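Local coordinates for putative sugar ABC transporter, substrate-binding protein (Clostridium phytofermentans, PDB 4WZZ) that probably serves as the sugar-binding component of an ABC transporter, and holds L-rhamnose in the cleft between its two lobes, at residues A[169-174]-A[269-274]; A[182-187]-A[244-249]. All blocks are in the same frame, centred on the assembly; numbering follows the deposited sequence.

How the contacts relate
In the lobe built on the parallel sheet, helix 160-174 leads directly into strand 179-185. The chain then passes through helix 191-203, edge strand 212-219 and helix 224-237 before reaching strand 243-246, which pairs with 179-185 in contact 2. Helix 249-261 follows and leads to the other edge strand, 269-272, where contact 1 brings the chain back to helix 160-174. Contact 1 thus closes the longer loop, and contact 2 closes a shorter one lying wholly within it. Strands 243-246 and 269-272 are neighbours, hydrogen-bonded from Ile244 N to Lys269 O and from Ala246 N to Thr271 O, so helix packing and central strand pairing share one sheet whose loops reach the rhamnose.

Contact 1: A[169-174]-A[269-274]; sequences DAILDI and KLTGLG
Lys269 NZ is gripped by the backbone oxygens of Ser265 and His289, with a weak third bond to that of Asp286, while the start of the same side chain packs against Ile174. The contact belongs to the alpha/beta layering of a periplasmic binding protein lobe: helix segment 169-174, the C-terminal end of helix 160-174, lies over edge strand 269-272 of the parallel sheet and runs nearly antiparallel to it, at 166°, the axes 9.0 Å apart at closest approach. No hydrogen bond joins the two segments, which meet chiefly through aliphatic carbons. On the helix side Ile174 contributes most, one branch to each of two strand residues. Ile174 CG2 presses on Lys269 CB at 3.3 Å, tighter than usual for two carbons, and meets Lys269 CG at 3.7 Å. The lysine chain bends at chi2 (-58°), and its amine leads away from the helix to the carbonyls that hold it. The other branch of Ile174 ends with CD1 3.9 Å from Thr271 CB. Leu270, between the two contact residues of the strand, faces the other way, onto helix 249-261. Thr271 has its hydroxyl anti to the backbone N (chi1 -168°), and OG1 is hydrogen-bonded to Tyr293 O. Thr271 OG1 also lies 4.0 Å from Ala170 CB, and the methyl Thr271 CG2 sits beside it, 4.3 Å from Ile171 CG1.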
ATOM      1  N   ASP A 169      16.088  -2.866   7.735  1.00 14.26           N
ATOM      2  CA  ASP A 169      16.625  -2.698   9.087  1.00 14.80           C
ATOM      3  C   ASP A 169      15.875  -3.592  10.061  1.00 10.52           C
ATOM      4  O   ASP A 169      16.489  -4.160  10.965  1.00 12.69           O
ATOM      5  CB  ASP A 169      16.578  -1.235   9.534  1.00 16.00           C
ATOM      6  CG  ASP A 169      17.635  -0.367   8.836  1.00 21.74           C
ATOM      7  OD1 ASP A 169      18.647  -0.925   8.351  1.00 19.75           O
ATOM      8  OD2 ASP A 169      17.458   0.876   8.765  1.00 23.07           O
ATOM      9  N   ALA A 170      14.563  -3.771   9.862  1.00 11.00           N
ATOM     10  CA  ALA A 170      13.800  -4.692  10.681  1.00 11.25           C
ATOM     11  C   ALA A 170      14.289  -6.110  10.529  1.00 13.23           C
ATOM     12  O   ALA A 170      14.502  -6.822  11.515  1.00 12.53           O
ATOM     13  CB  ALA A 170      12.307  -4.616  10.348  1.00 13.53           C
ATOM     14  N   ILE A 171      14.495  -6.544   9.293  1.00 11.70           N
ATOM     15  CA  ILE A 171      14.990  -7.905   9.071  1.00 10.49           C
ATOM     16  C   ILE A 171      16.354  -8.101   9.731  1.00 11.13           C
ATOM     17  O   ILE A 171      16.595  -9.108  10.387  1.00 13.47           O
ATOM     18  CB  ILE A 171      15.048  -8.234   7.570  1.00 12.53           C
ATOM     19  CG1 ILE A 171      13.626  -8.289   6.968  1.00 12.64           C
ATOM     20  CG2 ILE A 171      15.751  -9.548   7.347  1.00 12.32           C
ATOM     21  CD1 ILE A 171      13.589  -7.864   5.506  1.00 13.56           C
ATOM     22  N   LEU A 172      17.232  -7.118   9.575  1.00 13.25           N
ATOM     23  CA  LEU A 172      18.573  -7.216  10.120  1.00 14.28           C
ATOM     24  C   LEU A 172      18.516  -7.358  11.649  1.00 17.12           C
ATOM     25  O   LEU A 172      19.263  -8.120  12.242  1.00 15.99           O
ATOM     26  CB  LEU A 172      19.396  -5.988   9.721  1.00 14.97           C
ATOM     27  CG  LEU A 172      20.845  -6.007  10.217  1.00 14.18           C
ATOM     28  CD1 LEU A 172      21.626  -7.137   9.559  1.00 16.48           C
ATOM     29  CD2 LEU A 172      21.511  -4.676   9.959  1.00 16.80           C
ATOM     30  N   ASP A 173      17.639  -6.581  12.269  1.00 14.98           N
ATOM     31  CA  ASP A 173      17.474  -6.591  13.717  1.00 17.58           C
ATOM     32  C   ASP A 173      16.876  -7.903  14.189  1.00 16.81           C
ATOM     33  O   ASP A 173      17.441  -8.611  15.024  1.00 17.26           O
ATOM     34  CB  ASP A 173      16.563  -5.426  14.117  1.00 17.24           C
ATOM     35  CG  ASP A 173      16.274  -5.391  15.607  1.00 24.67           C
ATOM     36  OD1 ASP A 173      17.162  -5.766  16.413  1.00 25.08           O
ATOM     37  OD2 ASP A 173      15.167  -4.964  15.974  1.00 20.97           O
ATOM     38  N   ILE A 174      15.717  -8.239  13.629  1.00 14.85           N
ATOM     39  CA  ILE A 174      14.938  -9.372  14.091  1.00 13.67           C
ATOM     40  C   ILE A 174      15.641 -10.719  13.836  1.00 19.00           C
ATOM     41  O   ILE A 174      15.474 -11.667  14.606  1.00 21.68           O
ATOM     42  CB  ILE A 174      13.532  -9.322  13.445  1.00 13.66           C
ATOM     43  CG1 ILE A 174      12.787  -8.076  13.938  1.00 15.64           C
ATOM     44  CG2 ILE A 174      12.770 -10.573  13.729  1.00 18.82           C
ATOM     45  CD1 ILE A 174      11.601  -7.692  13.031  1.00 19.37           C
ATOM     46  N   LYS A 269      10.464 -15.450  12.750  1.00 10.80           N
ATOM     47  CA  LYS A 269       9.890 -14.173  13.045  1.00  9.31           C
ATOM     48  C   LYS A 269       9.320 -13.550  11.774  1.00  8.65           C
ATOM     49  O   LYS A 269       9.604 -13.971  10.635  1.00 12.21           O
ATOM     50  CB  LYS A 269      10.915 -13.257  13.695  1.00 11.61           C
ATOM     51  CG  LYS A 269      11.436 -13.738  15.062  1.00 14.26           C
ATOM     52  CD  LYS A 269      10.283 -13.907  16.055  1.00 18.66           C
ATOM     53  CE  LYS A 269      10.745 -14.147  17.448  1.00 25.72           C
ATOM     54  NZ  LYS A 269       9.578 -14.237  18.358  1.00 17.10           N
ATOM     55  N   LEU A 270       8.472 -12.562  11.996  1.00  9.71           N
ATOM     56  CA  LEU A 270       7.652 -11.990  10.945  1.00  9.63           C
ATOM     57  C   LEU A 270       7.698 -10.469  11.049  1.00  8.33           C
ATOM     58  O   LEU A 270       7.575  -9.923  12.130  1.00  8.39           O
ATOM     59  CB  LEU A 270       6.213 -12.457  11.123  1.00  9.41           C
ATOM     60  CG  LEU A 270       5.161 -11.960  10.128  1.00  7.67           C
ATOM     61  CD1 LEU A 270       5.493 -12.416   8.720  1.00 10.31           C
ATOM     62  CD2 LEU A 270       3.790 -12.453  10.557  1.00  8.30           C
ATOM     63  N   THR A 271       7.880  -9.804   9.918  1.00  8.31           N
ATOM     64  CA  THR A 271       7.665  -8.369   9.841  1.00  8.00           C
ATOM     65  C   THR A 271       7.060  -8.044   8.474  1.00  9.60           C
ATOM     66  O   THR A 271       6.755  -8.938   7.677  1.00  7.89           O
ATOM     67  CB  THR A 271       8.937  -7.556  10.145  1.00  8.66           C
ATOM     68  OG1 THR A 271       8.606  -6.175  10.338  1.00  9.24           O
ATOM     69  CG2 THR A 271       9.960  -7.682   9.034  1.00  8.10           C
ATOM     70  N   GLY A 272       6.842  -6.763   8.234  1.00  8.09           N
ATOM     71  CA  GLY A 272       6.177  -6.339   7.018  1.00  8.02           C
ATOM     72  C   GLY A 272       5.305  -5.125   7.202  1.00  9.12           C
ATOM     73  O   GLY A 272       5.592  -4.255   8.030  1.00  8.91           O
ATOM     74  N   LEU A 273       4.238  -5.089   6.408  1.00  6.71           N
ATOM     75  CA  LEU A 273       3.310  -3.954   6.334  1.00  7.31           C
ATOM     76  C   LEU A 273       1.929  -4.470   6.704  1.00  9.73           C
ATOM     77  O   LEU A 273       1.305  -5.170   5.932  1.00  8.07           O
ATOM     78  CB  LEU A 273       3.332  -3.364   4.911  1.00  6.82           C
ATOM     79  CG  LEU A 273       4.727  -2.893   4.465  1.00 10.14           C
ATOM     80  CD1 LEU A 273       4.681  -2.396   3.027  1.00 12.13           C
ATOM     81  CD2 LEU A 273       5.320  -1.827   5.430  1.00 10.49           C
ATOM     82  N   GLY A 274       1.443  -4.122   7.887  1.00  8.83           N
ATOM     83  CA  GLY A 274       0.203  -4.684   8.370  1.00  7.86           C
ATOM     84  C   GLY A 274      -0.717  -3.690   9.078  1.00  8.02           C
ATOM     85  O   GLY A 274      -0.306  -2.604   9.495  1.00  8.20           O
TER

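Contact 2: A[182-187]-A[244-249]; sequences AVLSAA and ICAPTT. With RAM (alpha-L-rhamnopyranose), chain B.
Parallel pairing of the two central strands of the sheet, 179-185 and 243-246, carries the chain to the rhamnose pocket at their C-terminal ends. Between 182-187 and 244-249 two backbone bonds form: Cys245 N to Ala182 O, 2.9 Å and nearly straight at 177°, and Leu184 N to Cys245 O, also 2.9 Å. The next acceptor in this ladder, Leu184 O, is buried without a hydrogen-bonding partner, because Pro247, which would continue the pattern, has no N-H. Carbons lie against Leu184 O instead: Ala246 CA at 3.2 Å in a CA-H...O contact, Pro247 CD at 3.3 Å and Thr248 CG2 at 3.4 Å. Val183 CG1 touches Pro247 CD at 3.9 Å, the two side chains crossing at about a right angle. Pro247 centres an inverse gamma turn that leads to Thr248, the N-cap of helix 249-261. Thr248 OG1 caps Gly251 N and is also hydrogen-bonded to Asp222. At the helix start Thr249 N gives a 2.9 Å bond to the sugar ring oxygen O5. A chi1 of 65° sets Thr249 OG1 between its own backbone N and carbonyl carbon, where it lies 2.8 Å from the anomeric hydroxyl O1, a hydrogen bond either could donate.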
ATOM      1  N   ALA A 182      12.737 -14.420   3.552  1.00 10.70           N
ATOM      2  CA  ALA A 182      11.933 -14.496   2.346  1.00 10.75           C
ATOM      3  C   ALA A 182      10.901 -13.377   2.320  1.00 10.52           C
ATOM      4  O   ALA A 182      10.518 -12.850   3.356  1.00  9.56           O
ATOM      5  CB  ALA A 182      11.228 -15.852   2.250  1.00 12.38           C
ATOM      6  N   VAL A 183      10.475 -13.015   1.113  1.00 10.34           N
ATOM      7  CA  VAL A 183       9.377 -12.077   0.944  1.00  9.89           C
ATOM      8  C   VAL A 183       8.103 -12.823   0.584  1.00 10.49           C
ATOM      9  O   VAL A 183       8.091 -13.660  -0.326  1.00 10.57           O
ATOM     10  CB  VAL A 183       9.651 -11.094  -0.189  1.00 10.31           C
ATOM     11  CG1 VAL A 183       8.415 -10.247  -0.467  1.00 10.73           C
ATOM     12  CG2 VAL A 183      10.900 -10.242   0.151  1.00 11.42           C
ATOM     13  N   LEU A 184       7.034 -12.512   1.304  1.00  9.15           N
ATOM     14  CA  LEU A 184       5.694 -12.942   0.928  1.00  9.06           C
ATOM     15  C   LEU A 184       4.998 -11.683   0.450  1.00  9.15           C
ATOM     16  O   LEU A 184       4.631 -10.810   1.250  1.00  8.47           O
ATOM     17  CB  LEU A 184       4.936 -13.527   2.125  1.00 10.22           C
ATOM     18  CG  LEU A 184       3.465 -13.849   1.875  1.00 10.33           C
ATOM     19  CD1 LEU A 184       3.339 -14.919   0.809  1.00 12.44           C
ATOM     20  CD2 LEU A 184       2.775 -14.305   3.178  1.00 11.61           C
ATOM     21  N   SER A 185       4.873 -11.585  -0.871  1.00  9.50           N
ATOM     22  CA  SER A 185       4.283 -10.404  -1.493  1.00  9.59           C
ATOM     23  C   SER A 185       2.787 -10.604  -1.750  1.00 10.31           C
ATOM     24  O   SER A 185       2.177 -11.608  -1.326  1.00  9.87           O
ATOM     25  CB  SER A 185       5.004 -10.114  -2.807  1.00 10.35           C
ATOM     26  OG  SER A 185       4.685  -8.827  -3.278  1.00 10.80           O
ATOM     27  N   ALA A 186       2.200  -9.637  -2.443  1.00 10.73           N
ATOM     28  CA  ALA A 186       0.810  -9.711  -2.876  1.00 10.29           C
ATOM     29  C   ALA A 186       0.787 -10.208  -4.335  1.00 13.93           C
ATOM     30  O   ALA A 186       1.415 -11.213  -4.638  1.00 12.70           O
ATOM     31  CB  ALA A 186       0.137  -8.339  -2.728  1.00  9.81           C
ATOM     32  N   ALA A 187       0.072  -9.537  -5.239  1.00 11.35           N
ATOM     33  CA  ALA A 187       0.104  -9.933  -6.648  1.00 13.78           C
ATOM     34  C   ALA A 187       1.484  -9.657  -7.220  1.00 13.92           C
ATOM     35  O   ALA A 187       2.103  -8.648  -6.885  1.00 14.74           O
ATOM     36  CB  ALA A 187      -0.937  -9.178  -7.442  1.00 14.64           C
ATOM     37  N   ILE A 244      10.303 -13.904   7.840  1.00  9.76           N
ATOM     38  CA  ILE A 244       9.426 -13.668   6.697  1.00  8.02           C
ATOM     39  C   ILE A 244       9.063 -12.183   6.703  1.00  7.52           C
ATOM     40  O   ILE A 244       8.642 -11.643   7.715  1.00  8.98           O
ATOM     41  CB  ILE A 244       8.162 -14.540   6.739  1.00  9.05           C
ATOM     42  CG1 ILE A 244       8.534 -16.030   6.604  1.00 11.09           C
ATOM     43  CG2 ILE A 244       7.200 -14.163   5.621  1.00 10.01           C
ATOM     44  CD1 ILE A 244       7.360 -16.978   6.900  1.00  8.94           C
ATOM     45  N   CYS A 245       9.287 -11.532   5.572  1.00  7.23           N
ATOM     46  CA  CYS A 245       8.915 -10.143   5.386  1.00  9.48           C
ATOM     47  C   CYS A 245       7.732 -10.129   4.447  1.00  7.92           C
ATOM     48  O   CYS A 245       7.830 -10.560   3.299  1.00  9.13           O
ATOM     49  CB  CYS A 245      10.080  -9.340   4.810  1.00 11.00           C
ATOM     50  SG  CYS A 245       9.567  -7.626   4.520  1.00 11.36           S
ATOM     51  N   ALA A 246       6.585  -9.666   4.948  1.00  7.69           N
ATOM     52  CA  ALA A 246       5.331  -9.667   4.196  1.00  6.70           C
ATOM     53  C   ALA A 246       4.826  -8.222   3.988  1.00  8.46           C
ATOM     54  O   ALA A 246       4.078  -7.664   4.828  1.00  7.65           O
ATOM     55  CB  ALA A 246       4.266 -10.504   4.957  1.00  8.12           C
ATOM     56  N   PRO A 247       5.231  -7.579   2.873  1.00  6.78           N
ATOM     57  CA  PRO A 247       4.830  -6.173   2.659  1.00  7.51           C
ATOM     58  C   PRO A 247       3.435  -6.064   2.042  1.00  7.17           C
ATOM     59  O   PRO A 247       3.229  -5.465   0.975  1.00  9.00           O
ATOM     60  CB  PRO A 247       5.898  -5.660   1.694  1.00  8.25           C
ATOM     61  CG  PRO A 247       6.208  -6.892   0.867  1.00  8.93           C
ATOM     62  CD  PRO A 247       6.243  -8.002   1.893  1.00  7.18           C
ATOM     63  N   THR A 248       2.468  -6.643   2.750  1.00  6.75           N
ATOM     64  CA  THR A 248       1.071  -6.673   2.337  1.00  7.23           C
ATOM     65  C   THR A 248       0.253  -6.965   3.591  1.00  8.30           C
ATOM     66  O   THR A 248       0.599  -7.855   4.372  1.00  7.98           O
ATOM     67  CB  THR A 248       0.761  -7.772   1.287  1.00 10.25           C
ATOM     68  OG1 THR A 248      -0.582  -8.236   1.485  1.00  9.15           O
ATOM     69  CG2 THR A 248       1.736  -8.946   1.398  1.00 11.10           C
ATOM     70  N   THR A 249      -0.776  -6.169   3.826  1.00  7.68           N
ATOM     71  CA  THR A 249      -1.549  -6.343   5.044  1.00  8.12           C
ATOM     72  C   THR A 249      -2.213  -7.714   5.098  1.00 10.39           C
ATOM     73  O   THR A 249      -2.312  -8.331   6.160  1.00  9.78           O
ATOM     74  CB  THR A 249      -2.589  -5.236   5.246  1.00  8.07           C
ATOM     75  OG1 THR A 249      -3.566  -5.304   4.204  1.00  8.99           O
ATOM     76  CG2 THR A 249      -1.929  -3.871   5.306  1.00  8.30           C
TER
HETATM   77  C1  RAM B 401      -2.362  -4.564   0.979  1.00  9.99           C
HETATM   78  C2  RAM B 401      -2.451  -3.957  -0.416  1.00  9.31           C
HETATM   79  C3  RAM B 401      -2.039  -2.484  -0.439  1.00  9.34           C
HETATM   80  C4  RAM B 401      -0.725  -2.270   0.306  1.00  8.93           C
HETATM   81  C5  RAM B 401      -0.791  -2.899   1.696  1.00  6.38           C
HETATM   82  C6  RAM B 401       0.538  -2.794   2.426  1.00  7.27           C
HETATM   83  O1  RAM B 401      -3.380  -4.040   1.760  1.00 14.55           O
HETATM   84  O2  RAM B 401      -1.616  -4.730  -1.221  1.00  9.58           O
HETATM   85  O3  RAM B 401      -1.966  -2.094  -1.807  1.00  9.79           O
HETATM   86  O4  RAM B 401      -0.455  -0.884   0.406  1.00  8.74           O
HETATM   87  O5  RAM B 401      -1.134  -4.256   1.616  1.00  8.18           O